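Side-chain contact in beta-galactosidase (Trichoderma reesei, PDB 3OG2), which probably hydrolyses terminal non-reducing beta-D-galactose residues from beta-D-galactosides, as expected of a secreted family 35 glycoside hydrolase: residues Gln392-Thr397 with Asp419-Thr424. Sequence-based numbering, arbitrary orientation.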
loop_
_atom_site.group_PDB
_atom_site.type_symbol
_atom_site.label_atom_id
_atom_site.label_comp_id
_atom_site.label_asym_id
_atom_site.label_seq_id
_atom_site.Cartn_x
_atom_site.Cartn_y
_atom_site.Cartn_z
ATOM N N GLN A 392 22.834 -12.973 29.481
ATOM C CA GLN A 392 22.468 -11.578 29.483
ATOM C C GLN A 392 22.475 -10.967 28.087
ATOM O O GLN A 392 22.136 -9.789 27.964
ATOM C CB GLN A 392 23.501 -10.850 30.369
ATOM C CG GLN A 392 23.645 -11.548 31.710
ATOM C CD GLN A 392 22.251 -11.905 32.217
ATOM O OE1 GLN A 392 21.768 -13.013 31.977
ATOM N NE2 GLN A 392 21.658 -10.926 32.900
ATOM N N ASN A 393 22.880 -11.721 27.074
ATOM C CA ASN A 393 22.979 -11.152 25.731
ATOM C C ASN A 393 21.659 -11.242 24.988
ATOM O O ASN A 393 21.571 -10.817 23.826
ATOM C CB ASN A 393 24.072 -11.919 24.964
ATOM C CG ASN A 393 25.419 -11.693 25.648
ATOM O OD1 ASN A 393 25.910 -10.563 25.620
ATOM N ND2 ASN A 393 25.893 -12.790 26.233
ATOM N N ILE A 394 20.621 -11.762 25.607
ATOM C CA ILE A 394 19.308 -11.800 24.970
ATOM C C ILE A 394 18.307 -11.258 25.984
ATOM O O ILE A 394 18.498 -11.357 27.193
ATOM C CB ILE A 394 18.928 -13.202 24.502
ATOM C CG1 ILE A 394 18.958 -14.170 25.657
ATOM C CG2 ILE A 394 19.822 -13.685 23.347
ATOM C CD1 ILE A 394 18.502 -15.576 25.370
ATOM N N VAL A 395 17.262 -10.672 25.395
ATOM C CA VAL A 395 16.127 -10.165 26.135
ATOM C C VAL A 395 14.963 -11.113 25.879
ATOM O O VAL A 395 14.740 -11.547 24.727
ATOM C CB VAL A 395 15.810 -8.710 25.754
ATOM C CG1 VAL A 395 14.406 -8.323 26.224
ATOM C CG2 VAL A 395 16.823 -7.771 26.366
ATOM N N ILE A 396 14.214 -11.460 26.907
ATOM C CA ILE A 396 13.057 -12.339 26.757
ATOM C C ILE A 396 11.844 -11.668 27.357
ATOM O O ILE A 396 11.887 -11.229 28.535
ATOM C CB ILE A 396 13.326 -13.719 27.420
ATOM C CG1 ILE A 396 14.563 -14.354 26.775
ATOM C CG2 ILE A 396 12.080 -14.584 27.354
ATOM C CD1 ILE A 396 14.991 -15.677 27.431
ATOM N N THR A 397 10.767 -11.568 26.606
ATOM C CA THR A 397 9.508 -11.064 27.149
ATOM C C THR A 397 8.526 -12.195 27.265
ATOM O O THR A 397 8.227 -12.819 26.255
ATOM C CB THR A 397 8.924 -9.970 26.228
ATOM O OG1 THR A 397 9.917 -8.939 26.024
ATOM C CG2 THR A 397 7.693 -9.354 26.882
ATOM N N ASP A 419 25.072 -10.072 15.303
ATOM C CA ASP A 419 25.849 -11.217 15.737
ATOM C C ASP A 419 24.983 -12.424 16.039
ATOM O O ASP A 419 23.760 -12.352 16.128
ATOM C CB ASP A 419 26.594 -10.835 17.020
ATOM C CG ASP A 419 27.634 -9.770 16.714
ATOM O OD1 ASP A 419 28.159 -9.784 15.583
ATOM O OD2 ASP A 419 27.894 -8.936 17.583
ATOM N N THR A 420 25.655 -13.563 16.181
ATOM C CA THR A 420 24.996 -14.793 16.596
ATOM C C THR A 420 25.222 -15.042 18.077
ATOM O O THR A 420 26.340 -14.946 18.584
ATOM C CB THR A 420 25.501 -16.009 15.792
ATOM O OG1 THR A 420 25.081 -15.839 14.433
ATOM C CG2 THR A 420 24.827 -17.284 16.222
ATOM N N ALA A 421 24.181 -15.366 18.813
ATOM C CA ALA A 421 24.212 -15.681 20.218
ATOM C C ALA A 421 23.862 -17.131 20.455
ATOM O O ALA A 421 22.956 -17.650 19.836
ATOM C CB ALA A 421 23.183 -14.783 20.906
ATOM N N SER A 422 24.595 -17.792 21.325
ATOM C CA SER A 422 24.288 -19.119 21.840
ATOM C C SER A 422 23.660 -18.986 23.205
ATOM O O SER A 422 24.133 -18.203 24.029
ATOM C CB SER A 422 25.586 -19.914 22.013
ATOM O OG SER A 422 26.204 -20.060 20.718
ATOM N N TYR A 423 22.581 -19.725 23.472
ATOM C CA TYR A 423 21.886 -19.561 24.726
ATOM C C TYR A 423 21.114 -20.828 25.075
ATOM O O TYR A 423 20.959 -21.737 24.234
ATOM C CB TYR A 423 20.950 -18.338 24.632
ATOM C CG TYR A 423 19.735 -18.485 23.763
ATOM C CD1 TYR A 423 19.863 -18.385 22.381
ATOM C CD2 TYR A 423 18.459 -18.722 24.282
ATOM C CE1 TYR A 423 18.753 -18.508 21.542
ATOM C CE2 TYR A 423 17.338 -18.837 23.458
ATOM C CZ TYR A 423 17.507 -18.727 22.084
ATOM O OH TYR A 423 16.393 -18.882 21.283
ATOM N N THR A 424 20.625 -20.841 26.309
ATOM C CA THR A 424 19.655 -21.795 26.755
ATOM C C THR A 424 18.550 -21.009 27.450
ATOM O O THR A 424 18.758 -19.827 27.766
ATOM C CB THR A 424 20.250 -22.852 27.720
ATOM O OG1 THR A 424 20.640 -22.129 28.869
ATOM C CG2 THR A 424 21.464 -23.570 27.099
#
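I394 and Y423 meet through matching first torsions: CG1 of I394 (chi1 57°) and CG of Y423 (chi1 71°) each lie between their own backbone N and carbonyl carbon. An extended second torsion in I394 (chi2 175°) then carries its delta methyl out to the phenol ring. The touch is closest at the CD2 carbon, with I394 CD1 3.3 Å from Y423 CD2, a tight contact for two carbons, and 3.5 Å from CG. The same methyl is 3.8 Å from Y423 CB and 4.0 Å from CE2, so it sits near the root of the ring, and its approach is oblique. The two side chains cross at about a right angle, and within this pair it is CD1 that meets the ring. The other branch of I394 reaches A421, two residues before Y423, whose CB also points toward 392-397; CG2 lies 4.3 Å from A421 CB, a looser apolar contact. At the far end of the ring, Y423 OH is hydrogen-bonded to H453 NE2, which satisfies the buried hydroxyl. Within the beta-galactosidase domain 2 region, the contact joins two antiparallel sheets: strand 394-400, where I394 also packs on V410 of neighbouring strand 406-412, faces strand 421-427, whose Y423 rests against L443 and L445 of strand 443-445.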